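Local coordinates for protein acetyltransferase of GNAT family (Staphylococcus aureus subsp. aureus Mu50, PDB 3D8P) that probably transfers an acetyl group from acetyl-coenzyme A to an acceptor substrate, as members of the GNAT family do, at residues I4-Y9 against W56-N61; G67-I72 against K97-K102; E19-I24 against L81-V86. One frame throughout, in Å; residues are numbered along the deposited sequence.

How the contacts relate
From the N terminus, the chain runs through 4-9 into helix 14-28, which carries 19-24. Contact 1 closes when strand 54-59 returns to pair with the edge strand 5-8. Contact 3 opens before that closure and ends only at 81-86, so contacts 1 and 3 cross. Contact 2 starts at 67-72, after contact 1 has closed, and ends at 97-102, beyond contact 3. Contacts 1 and 2 are therefore in series, while 2 and 3 cross. Neighbouring strands of one mixed sheet link all three. Contact 1 extends the sheet, contact 2 puts helix 95-109 on one face, and contact 3 packs helix 14-28 on the other.

Contact 1: I4-Y9 against W56-N61; sequences INIIEY and WLAINN. With ACT (acetate ion), chain D.
Ile7 O accepts a nearly straight hydrogen bond from Leu57 N, at 2.7 Å. The CA-H of Trp56 also approaches Ile7 O. Leu57 O in turn accepts from Ile7 N. Asn5 and Ile59 form a second such pair: Ile59 N donates to Asn5 O at 2.8 Å, and Asn5 N donates to Ile59 O. These are the hydrogen-bonded pairs of an antiparallel strand pair; Ile6 with Ala58 and Glu8 with Trp56 are the non-hydrogen-bonded ones.

On one face, Ile7 and Ile59 cross at about a right angle. Both hold CG1 between the backbone N and the carbonyl carbon (chi1 59° and 64°), and their CD1 methyls meet at 3.7 Å. Tyr13 and Leu57 continue this apolar patch. On the other face, Ile6 CD1 rests on Ala58 CB at 3.6 Å, and Ile6 CG2 touches Trp56 CB. The Trp56 ring presents CE3 to Glu8 N, and its CZ3 lies 3.8 Å from Glu8 CB. Its NE1 bonds to Gln54, and Lys102 makes a cation-pi contact with the ring. An acetate approaches the Tyr9 ring edge in plane; its bond to Tyr9 OH is modelled doubtfully short.

The N-terminal strand is thus joined to the GNAT sheet as one edge strand. Backbone bonds set its register, and apolar side chains meeting on both faces add packing.

Contact 2: G67-I72 against K97-K102; sequences GTIGLI and KKLLDK
Leu99 faces strand 67-72 from helix 97-102 and makes most of the contact, chiefly with Ile69. On the helix surface away from the strand, Lys97 NZ forms a salt bridge with the syn lone pair of Asp101 OD1, one turn later, at 2.8 Å.

Leu99 comes next, its CB directed at the sheet. Its two methyls divide the work. CD1 lies against the strand backbone, 3.6 Å from Thr68 O and 3.9 Å from Gly67 C. Gly67 has no side chain, which leaves its main chain accessible to this methyl. CD2 turns to Ile69 CG2, at 4.0 Å. The side chains of Leu99 and Ile69 pass one another pointing opposite ways, and Ile69 CG2 and CD1 both reach Leu99 CB.

Leu100 is met mainly through its backbone. Ile69 has CG1 anti to its own N (chi1 -157°), and the extended chi2 (176°) carries CD1 on to Leu100 N, 3.8 Å away. The CD1 methyls of Ile69 and Leu100 are more distant, at 4.4 Å.

No hydrogen bond joins the two segments; the contact is apolar and buried. The strand and helix axes run 25° from parallel, 8.6 Å apart at their closest. Helix 95-109 joins the parallel neighbours 78-86 and 114-119, a beta-alpha-beta crossover. In GNAT relatives the start of this helix follows the loop that binds the cofactor pyrophosphate, and the same is probable here. The helix meets Ile6 of strand 5-8, Trp56 and Ala58 of strand 54-59, and Ile69 and Leu71 of strand 65-73. Thr68 points the other way, where Phe20 of helix 14-28 touches it.

Contact 3: E19-I24 against L81-V86; sequences EFILSI and LKKMFV. With EDO (1,2-ethanediol), chain G; EDO (1,2-ethanediol), chain F; ACT (acetate ion), chain E.
The Phe85 and Phe20 side chains lie alongside, pointing opposite ways, with Phe20 CE2 3.7 Å from Phe85 CB. Over one face of the Phe85 ring, toward the rim, lies O1 of an ethanediol, 3.8 Å above the plane. Two isoleucines approach the same ring obliquely: Ile21 CG2 at CE2, 3.7 Å away, and Ile24 CG2 at CD1, 3.6 Å away. The methyl of an acetate also comes obliquely to the ring, near CD1. The Phe20 ring carries Ile24 CD1 on one face, 3.6 Å above its plane and again near the rim.

The Phe85 CB is directed at helix 19-24, and CG is anti to the carbonyl carbon (chi1 -70°). The Ile21 and Phe85 side chains cross at about a right angle. Ile21 CD1 reaches back to Lys83 CB at 4.0 Å. The Lys83 chain bends at chi2, and its NZ bonds to Gln38.

Lys83 has a left-handed backbone (phi 49°, psi 51°). This is consistent with the bulge that GNAT enzymes carry in this strand. Two ethanediols bond to the main chain beside it. Met84 N donates to O2 of one at 2.9 Å. The O1 that lies over the Phe85 face belongs to the other, and donates to Met84 O at 2.8 Å. The acetate accepts a longer bond from Val86 N. The CB of Met84, a selenomethionine, is directed away from the helix.

No hydrogen bond crosses between helix and strand. The helix is held by an apolar patch centred on Phe85, while main-chain groups of Met84 and Val86 bond to small molecules. In GNAT relatives, main-chain groups of this strand bind acetyl-coenzyme A. These small molecules, probably from the crystallisation liquor, may mark part of the cofactor cleft.

Contact 1: I4-Y9 against W56-N61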
loop_
_atom_site.group_PDB
_atom_site.type_symbol
_atom_site.label_atom_id
_atom_site.label_comp_id
_atom_site.label_asym_id
_atom_site.label_seq_id
_atom_site.Cartn_x
_atom_site.Cartn_y
_atom_site.Cartn_z
ATOM N N ILE A 4 14.359 11.019 -5.532
ATOM C CA ILE A 4 12.945 10.566 -5.440
ATOM C C ILE A 4 11.978 11.586 -4.815
ATOM O O ILE A 4 12.323 12.251 -3.844
ATOM C CB ILE A 4 12.883 9.239 -4.631
ATOM C CG1 ILE A 4 13.748 8.167 -5.311
ATOM C CG2 ILE A 4 11.466 8.743 -4.448
ATOM C CD1 ILE A 4 13.454 7.944 -6.777
ATOM N N ASN A 5 10.775 11.697 -5.385
ATOM C CA ASN A 5 9.699 12.578 -4.887
ATOM C C ASN A 5 8.426 11.772 -4.689
ATOM O O ASN A 5 8.193 10.820 -5.423
ATOM C CB ASN A 5 9.384 13.654 -5.917
ATOM C CG ASN A 5 10.616 14.199 -6.557
ATOM O OD1 ASN A 5 11.530 14.657 -5.862
ATOM N ND2 ASN A 5 10.673 14.139 -7.895
ATOM N N ILE A 6 7.601 12.176 -3.726
ATOM C CA ILE A 6 6.324 11.510 -3.458
ATOM C C ILE A 6 5.219 12.450 -3.932
ATOM O O ILE A 6 5.173 13.593 -3.525
ATOM C CB ILE A 6 6.098 11.148 -1.943
ATOM C CG1 ILE A 6 7.266 10.366 -1.346
ATOM C CG2 ILE A 6 4.820 10.342 -1.742
ATOM C CD1 ILE A 6 7.535 9.067 -1.978
ATOM N N ILE A 7 4.341 11.949 -4.796
ATOM C CA ILE A 7 3.205 12.702 -5.293
ATOM C C ILE A 7 1.925 11.893 -5.110
ATOM O O ILE A 7 1.954 10.678 -4.903
ATOM C CB ILE A 7 3.352 13.053 -6.791
ATOM C CG1 ILE A 7 3.504 11.768 -7.640
ATOM C CG2 ILE A 7 4.514 14.058 -6.974
ATOM C CD1 ILE A 7 3.331 11.962 -9.126
ATOM N N GLU A 8 0.793 12.574 -5.167
ATOM C CA GLU A 8 -0.467 11.894 -5.158
ATOM C C GLU A 8 -0.652 11.295 -6.545
ATOM O O GLU A 8 -0.203 11.858 -7.560
ATOM C CB GLU A 8 -1.609 12.853 -4.844
ATOM C CG GLU A 8 -2.940 12.124 -4.606
ATOM C CD GLU A 8 -4.019 13.020 -4.012
ATOM O OE1 GLU A 8 -4.604 13.838 -4.762
ATOM O OE2 GLU A 8 -4.315 12.869 -2.803
ATOM N N TYR A 9 -1.290 10.133 -6.585
ATOM C CA TYR A 9 -1.662 9.519 -7.847
ATOM C C TYR A 9 -2.527 10.508 -8.640
ATOM O O TYR A 9 -3.355 11.205 -8.061
ATOM C CB TYR A 9 -2.459 8.242 -7.577
ATOM C CG TYR A 9 -3.175 7.677 -8.795
ATOM C CD1 TYR A 9 -2.541 6.760 -9.627
ATOM C CD2 TYR A 9 -4.479 8.054 -9.107
ATOM C CE1 TYR A 9 -3.162 6.250 -10.736
ATOM C CE2 TYR A 9 -5.112 7.551 -10.225
ATOM C CZ TYR A 9 -4.447 6.633 -11.023
ATOM O OH TYR A 9 -5.050 6.111 -12.131
ATOM N N TRP A 56 -0.399 7.301 -3.048
ATOM C CA TRP A 56 0.822 8.055 -3.294
ATOM C C TRP A 56 1.760 7.271 -4.197
ATOM O O TRP A 56 1.786 6.030 -4.174
ATOM C CB TRP A 56 1.540 8.368 -1.976
ATOM C CG TRP A 56 0.697 9.078 -0.952
ATOM C CD1 TRP A 56 0.128 8.521 0.170
ATOM C CD2 TRP A 56 0.324 10.466 -0.943
ATOM N NE1 TRP A 56 -0.577 9.473 0.862
ATOM C CE2 TRP A 56 -0.473 10.675 0.208
ATOM C CE3 TRP A 56 0.594 11.553 -1.787
ATOM C CZ2 TRP A 56 -1.000 11.922 0.535
ATOM C CZ3 TRP A 56 0.069 12.784 -1.472
ATOM C CH2 TRP A 56 -0.735 12.959 -0.319
ATOM N N LEU A 57 2.508 8.006 -5.009
ATOM C CA LEU A 57 3.510 7.426 -5.889
ATOM C C LEU A 57 4.864 8.002 -5.552
ATOM O O LEU A 57 5.004 9.209 -5.382
ATOM C CB LEU A 57 3.215 7.763 -7.354
ATOM C CG LEU A 57 1.823 7.414 -7.861
ATOM C CD1 LEU A 57 1.668 7.862 -9.291
ATOM C CD2 LEU A 57 1.553 5.908 -7.708
ATOM N N ALA A 58 5.862 7.132 -5.468
ATOM C CA ALA A 58 7.250 7.556 -5.401
ATOM C C ALA A 58 7.688 7.562 -6.857
ATOM O O ALA A 58 7.499 6.561 -7.578
ATOM C CB ALA A 58 8.075 6.599 -4.587
ATOM N N ILE A 59 8.238 8.698 -7.299
ATOM C CA ILE A 59 8.630 8.866 -8.672
ATOM C C ILE A 59 10.084 9.341 -8.776
ATOM O O ILE A 59 10.600 10.037 -7.905
ATOM C CB ILE A 59 7.654 9.836 -9.423
ATOM C CG1 ILE A 59 7.708 11.252 -8.829
ATOM C CG2 ILE A 59 6.210 9.291 -9.397
ATOM C CD1 ILE A 59 6.985 12.328 -9.675
ATOM N N ASN A 60 10.738 8.965 -9.862
ATOM C CA ASN A 60 12.120 9.352 -10.077
ATOM C C ASN A 60 12.204 10.682 -10.849
ATOM O O ASN A 60 11.192 11.379 -11.021
ATOM C CB ASN A 60 12.873 8.200 -10.761
ATOM C CG ASN A 60 12.386 7.912 -12.171
ATOM O OD1 ASN A 60 11.574 8.645 -12.736
ATOM N ND2 ASN A 60 12.916 6.843 -12.759
ATOM N N ASN A 61 13.408 11.036 -11.289
ATOM C CA ASN A 61 13.660 12.283 -12.015
ATOM C C ASN A 61 12.922 12.376 -13.351
ATOM O O ASN A 61 12.632 13.467 -13.836
ATOM C CB ASN A 61 15.183 12.473 -12.223
ATOM C CG ASN A 61 15.801 11.416 -13.162
ATOM O OD1 ASN A 61 15.587 10.207 -13.000
ATOM N ND2 ASN A 61 16.573 11.881 -14.150
HETATM C C ACT D . -8.608 6.384 -12.645
HETATM O O ACT D . -8.988 6.845 -11.535
HETATM O OXT ACT D . -7.365 6.383 -12.810
HETATM C CH3 ACT D . -9.547 5.865 -13.717
#

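Contact 2: G67-I72 against K97-K102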
loop_
_atom_site.group_PDB
_atom_site.type_symbol
_atom_site.label_atom_id
_atom_site.label_comp_id
_atom_site.label_asym_id
_atom_site.label_seq_id
_atom_site.Cartn_x
_atom_site.Cartn_y
_atom_site.Cartn_z
ATOM N N GLY A 67 7.675 3.462 -6.791
ATOM C CA GLY A 67 7.021 2.951 -5.633
ATOM C C GLY A 67 5.565 3.390 -5.525
ATOM O O GLY A 67 5.145 4.422 -6.096
ATOM N N THR A 68 4.789 2.609 -4.776
ATOM C CA THR A 68 3.371 2.882 -4.603
ATOM C C THR A 68 2.924 2.576 -3.186
ATOM O O THR A 68 3.535 1.748 -2.486
ATOM C CB THR A 68 2.477 2.028 -5.591
ATOM O OG1 THR A 68 2.634 0.640 -5.306
ATOM C CG2 THR A 68 2.836 2.297 -7.075
ATOM N N ILE A 69 1.844 3.228 -2.769
ATOM C CA ILE A 69 1.232 2.912 -1.468
ATOM C C ILE A 69 -0.183 3.460 -1.461
ATOM O O ILE A 69 -0.407 4.596 -1.820
ATOM C CB ILE A 69 2.062 3.472 -0.259
ATOM C CG1 ILE A 69 1.769 2.706 1.030
ATOM C CG2 ILE A 69 1.813 4.976 -0.056
ATOM C CD1 ILE A 69 2.640 3.158 2.204
ATOM N N GLY A 70 -1.126 2.627 -1.059
ATOM C CA GLY A 70 -2.523 3.005 -0.937
ATOM C C GLY A 70 -3.042 2.844 0.487
ATOM O O GLY A 70 -2.488 2.091 1.287
ATOM N N LEU A 71 -4.110 3.566 0.792
ATOM C CA LEU A 71 -4.784 3.449 2.067
ATOM C C LEU A 71 -6.269 3.565 1.850
ATOM O O LEU A 71 -6.744 4.507 1.160
ATOM C CB LEU A 71 -4.352 4.553 3.048
ATOM C CG LEU A 71 -4.857 4.391 4.494
ATOM C CD1 LEU A 71 -3.879 3.605 5.365
ATOM C CD2 LEU A 71 -5.166 5.696 5.153
ATOM N N ILE A 72 -7.020 2.623 2.423
ATOM C CA ILE A 72 -8.474 2.787 2.498
ATOM C C ILE A 72 -8.900 3.090 3.929
ATOM O O ILE A 72 -8.333 2.609 4.899
ATOM C CB ILE A 72 -9.312 1.609 1.890
ATOM C CG1 ILE A 72 -9.020 0.296 2.590
ATOM C CG2 ILE A 72 -9.060 1.497 0.369
ATOM C CD1 ILE A 72 -10.072 -0.805 2.338
ATOM N N LYS A 97 9.991 3.408 3.398
ATOM C CA LYS A 97 9.894 4.234 4.610
ATOM C C LYS A 97 9.260 5.585 4.298
ATOM O O LYS A 97 8.323 5.992 4.992
ATOM C CB LYS A 97 11.293 4.411 5.233
ATOM C CG LYS A 97 11.398 5.343 6.452
ATOM C CD LYS A 97 10.770 4.752 7.705
ATOM C CE LYS A 97 11.217 5.489 8.975
ATOM N NZ LYS A 97 10.393 6.699 9.232
ATOM N N LYS A 98 9.761 6.257 3.252
ATOM C CA LYS A 98 9.240 7.554 2.820
ATOM C C LYS A 98 7.755 7.493 2.420
ATOM O O LYS A 98 6.979 8.406 2.742
ATOM C CB LYS A 98 10.075 8.118 1.662
ATOM C CG LYS A 98 11.491 8.525 2.052
ATOM N N LEU A 99 7.373 6.436 1.701
ATOM C CA LEU A 99 5.963 6.209 1.356
ATOM C C LEU A 99 5.120 6.044 2.619
ATOM O O LEU A 99 4.111 6.732 2.786
ATOM C CB LEU A 99 5.797 4.976 0.448
ATOM C CG LEU A 99 6.202 5.199 -1.014
ATOM C CD1 LEU A 99 6.336 3.881 -1.727
ATOM C CD2 LEU A 99 5.219 6.128 -1.732
ATOM N N LEU A 100 5.552 5.160 3.518
ATOM C CA LEU A 100 4.841 4.924 4.770
ATOM C C LEU A 100 4.705 6.179 5.619
ATOM O O LEU A 100 3.632 6.489 6.118
ATOM C CB LEU A 100 5.544 3.835 5.579
ATOM C CG LEU A 100 4.849 3.296 6.832
ATOM C CD1 LEU A 100 3.428 2.862 6.502
ATOM C CD2 LEU A 100 5.694 2.150 7.445
ATOM N N ASP A 101 5.808 6.892 5.788
ATOM C CA ASP A 101 5.824 8.166 6.510
ATOM C C ASP A 101 4.787 9.161 5.979
ATOM O O ASP A 101 4.155 9.889 6.764
ATOM C CB ASP A 101 7.225 8.803 6.408
ATOM C CG ASP A 101 8.272 8.109 7.301
ATOM O OD1 ASP A 101 7.900 7.336 8.217
ATOM O OD2 ASP A 101 9.481 8.370 7.095
ATOM N N LYS A 102 4.627 9.197 4.649
ATOM C CA LYS A 102 3.660 10.077 4.001
ATOM C C LYS A 102 2.259 9.688 4.395
ATOM O O LYS A 102 1.421 10.538 4.670
ATOM C CB LYS A 102 3.807 10.001 2.484
ATOM C CG LYS A 102 2.914 10.957 1.691
ATOM C CD LYS A 102 3.187 12.397 2.027
ATOM C CE LYS A 102 2.503 13.318 1.067
ATOM N NZ LYS A 102 2.641 14.731 1.479
#

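Contact 3: E19-I24 against L81-V86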
loop_
_atom_site.group_PDB
_atom_site.type_symbol
_atom_site.label_atom_id
_atom_site.label_comp_id
_atom_site.label_asym_id
_atom_site.label_seq_id
_atom_site.Cartn_x
_atom_site.Cartn_y
_atom_site.Cartn_z
ATOM N N GLU A 19 0.802 -1.768 -14.824
ATOM C CA GLU A 19 1.944 -2.561 -15.308
ATOM C C GLU A 19 3.066 -2.733 -14.283
ATOM O O GLU A 19 3.715 -3.783 -14.241
ATOM C CB GLU A 19 2.545 -1.968 -16.565
ATOM C CG GLU A 19 3.645 -2.849 -17.161
ATOM N N PHE A 20 3.295 -1.698 -13.475
ATOM C CA PHE A 20 4.287 -1.720 -12.389
ATOM C C PHE A 20 3.930 -2.756 -11.336
ATOM O O PHE A 20 4.723 -3.615 -11.003
ATOM C CB PHE A 20 4.385 -0.320 -11.750
ATOM C CG PHE A 20 5.301 -0.233 -10.560
ATOM C CD1 PHE A 20 6.666 -0.089 -10.727
ATOM C CD2 PHE A 20 4.796 -0.267 -9.274
ATOM C CE1 PHE A 20 7.496 0.005 -9.634
ATOM C CE2 PHE A 20 5.631 -0.173 -8.180
ATOM C CZ PHE A 20 6.975 -0.030 -8.362
ATOM N N ILE A 21 2.726 -2.667 -10.798
ATOM C CA ILE A 21 2.284 -3.594 -9.781
ATOM C C ILE A 21 2.281 -5.041 -10.334
ATOM O O ILE A 21 2.879 -5.940 -9.738
ATOM C CB ILE A 21 0.907 -3.140 -9.223
ATOM C CG1 ILE A 21 1.091 -1.836 -8.430
ATOM C CG2 ILE A 21 0.301 -4.212 -8.364
ATOM C CD1 ILE A 21 -0.159 -1.274 -7.728
ATOM N N LEU A 22 1.648 -5.250 -11.487
ATOM C CA LEU A 22 1.565 -6.567 -12.104
ATOM C C LEU A 22 2.906 -7.222 -12.435
ATOM O O LEU A 22 3.023 -8.441 -12.318
ATOM C CB LEU A 22 0.725 -6.516 -13.394
ATOM C CG LEU A 22 -0.799 -6.393 -13.281
ATOM C CD1 LEU A 22 -1.428 -6.192 -14.692
ATOM C CD2 LEU A 22 -1.372 -7.607 -12.584
ATOM N N SER A 23 3.895 -6.446 -12.879
ATOM C CA SER A 23 5.227 -7.010 -13.181
ATOM C C SER A 23 5.894 -7.537 -11.906
ATOM O O SER A 23 6.471 -8.615 -11.916
ATOM C CB SER A 23 6.148 -5.991 -13.888
ATOM O OG SER A 23 6.530 -4.939 -12.995
ATOM N N ILE A 24 5.805 -6.777 -10.815
ATOM C CA ILE A 24 6.328 -7.216 -9.516
ATOM C C ILE A 24 5.602 -8.473 -8.998
ATOM O O ILE A 24 6.243 -9.464 -8.631
ATOM C CB ILE A 24 6.233 -6.064 -8.457
ATOM C CG1 ILE A 24 7.116 -4.866 -8.870
ATOM C CG2 ILE A 24 6.648 -6.573 -7.053
ATOM C CD1 ILE A 24 6.985 -3.668 -7.935
ATOM N N LEU A 81 -3.926 -0.508 4.759
ATOM C CA LEU A 81 -2.850 -0.261 3.795
ATOM C C LEU A 81 -3.016 -1.223 2.612
ATOM O O LEU A 81 -3.353 -2.382 2.797
ATOM C CB LEU A 81 -1.483 -0.415 4.451
ATOM C CG LEU A 81 -0.300 0.323 3.843
ATOM C CD1 LEU A 81 -0.419 1.844 4.074
ATOM C CD2 LEU A 81 1.034 -0.178 4.405
ATOM N N LYS A 82 -2.835 -0.698 1.405
ATOM C CA LYS A 82 -2.976 -1.450 0.180
ATOM C C LYS A 82 -1.888 -1.131 -0.830
ATOM O O LYS A 82 -1.313 -0.043 -0.827
ATOM C CB LYS A 82 -4.329 -1.175 -0.459
ATOM C CG LYS A 82 -5.511 -1.385 0.491
ATOM C CD LYS A 82 -6.652 -2.096 -0.166
ATOM C CE LYS A 82 -6.474 -3.587 -0.088
ATOM N NZ LYS A 82 -6.731 -4.094 1.297
ATOM N N LYS A 83 -1.574 -2.133 -1.651
ATOM C CA LYS A 83 -0.713 -1.985 -2.834
ATOM C C LYS A 83 0.585 -1.248 -2.569
ATOM O O LYS A 83 0.905 -0.290 -3.279
ATOM C CB LYS A 83 -1.494 -1.268 -3.958
ATOM C CG LYS A 83 -2.866 -1.836 -4.279
ATOM C CD LYS A 83 -2.861 -3.270 -4.815
ATOM C CE LYS A 83 -4.303 -3.753 -5.040
ATOM N NZ LYS A 83 -4.434 -5.207 -5.253
HETATM N N MSE A 84 1.318 -1.672 -1.544
HETATM C CA MSE A 84 2.642 -1.132 -1.295
HETATM C C MSE A 84 3.694 -1.937 -2.064
HETATM O O MSE A 84 3.831 -3.138 -1.878
HETATM C CB MSE A 84 2.995 -1.074 0.181
HETATM C CG MSE A 84 4.294 -0.289 0.365
HETATM SE SE MSE A 84 4.818 -0.151 2.187
HETATM C CE MSE A 84 6.223 1.104 1.870
ATOM N N PHE A 85 4.395 -1.255 -2.953
ATOM C CA PHE A 85 5.375 -1.864 -3.847
ATOM C C PHE A 85 6.517 -0.889 -4.081
ATOM O O PHE A 85 6.295 0.313 -4.108
ATOM C CB PHE A 85 4.747 -2.224 -5.188
ATOM C CG PHE A 85 3.798 -3.355 -5.119
ATOM C CD1 PHE A 85 4.257 -4.670 -5.162
ATOM C CD2 PHE A 85 2.443 -3.129 -5.026
ATOM C CE1 PHE A 85 3.378 -5.745 -5.090
ATOM C CE2 PHE A 85 1.557 -4.210 -4.929
ATOM C CZ PHE A 85 2.033 -5.508 -4.963
ATOM N N VAL A 86 7.729 -1.419 -4.250
ATOM C CA VAL A 86 8.921 -0.622 -4.499
ATOM C C VAL A 86 9.723 -1.342 -5.548
ATOM O O VAL A 86 9.915 -2.538 -5.476
ATOM C CB VAL A 86 9.773 -0.412 -3.219
ATOM C CG1 VAL A 86 11.119 0.303 -3.545
ATOM C CG2 VAL A 86 8.975 0.370 -2.179
HETATM C C1 EDO G . -0.599 -4.316 2.325
HETATM O O1 EDO G . -1.074 -5.296 1.412
HETATM C C2 EDO G . 0.110 -3.192 1.597
HETATM O O2 EDO G . 0.590 -3.733 0.378
HETATM C C1 EDO F . 3.081 -6.137 -1.086
HETATM O O1 EDO F . 2.047 -5.144 -1.200
HETATM C C2 EDO F . 3.666 -6.152 0.315
HETATM O O2 EDO F . 2.696 -6.633 1.264
HETATM C C ACT E . 7.412 -5.466 -2.595
HETATM O O ACT E . 7.398 -6.083 -1.490
HETATM O OXT ACT E . 7.688 -4.238 -2.614
HETATM C CH3 ACT E . 7.114 -6.174 -3.870
#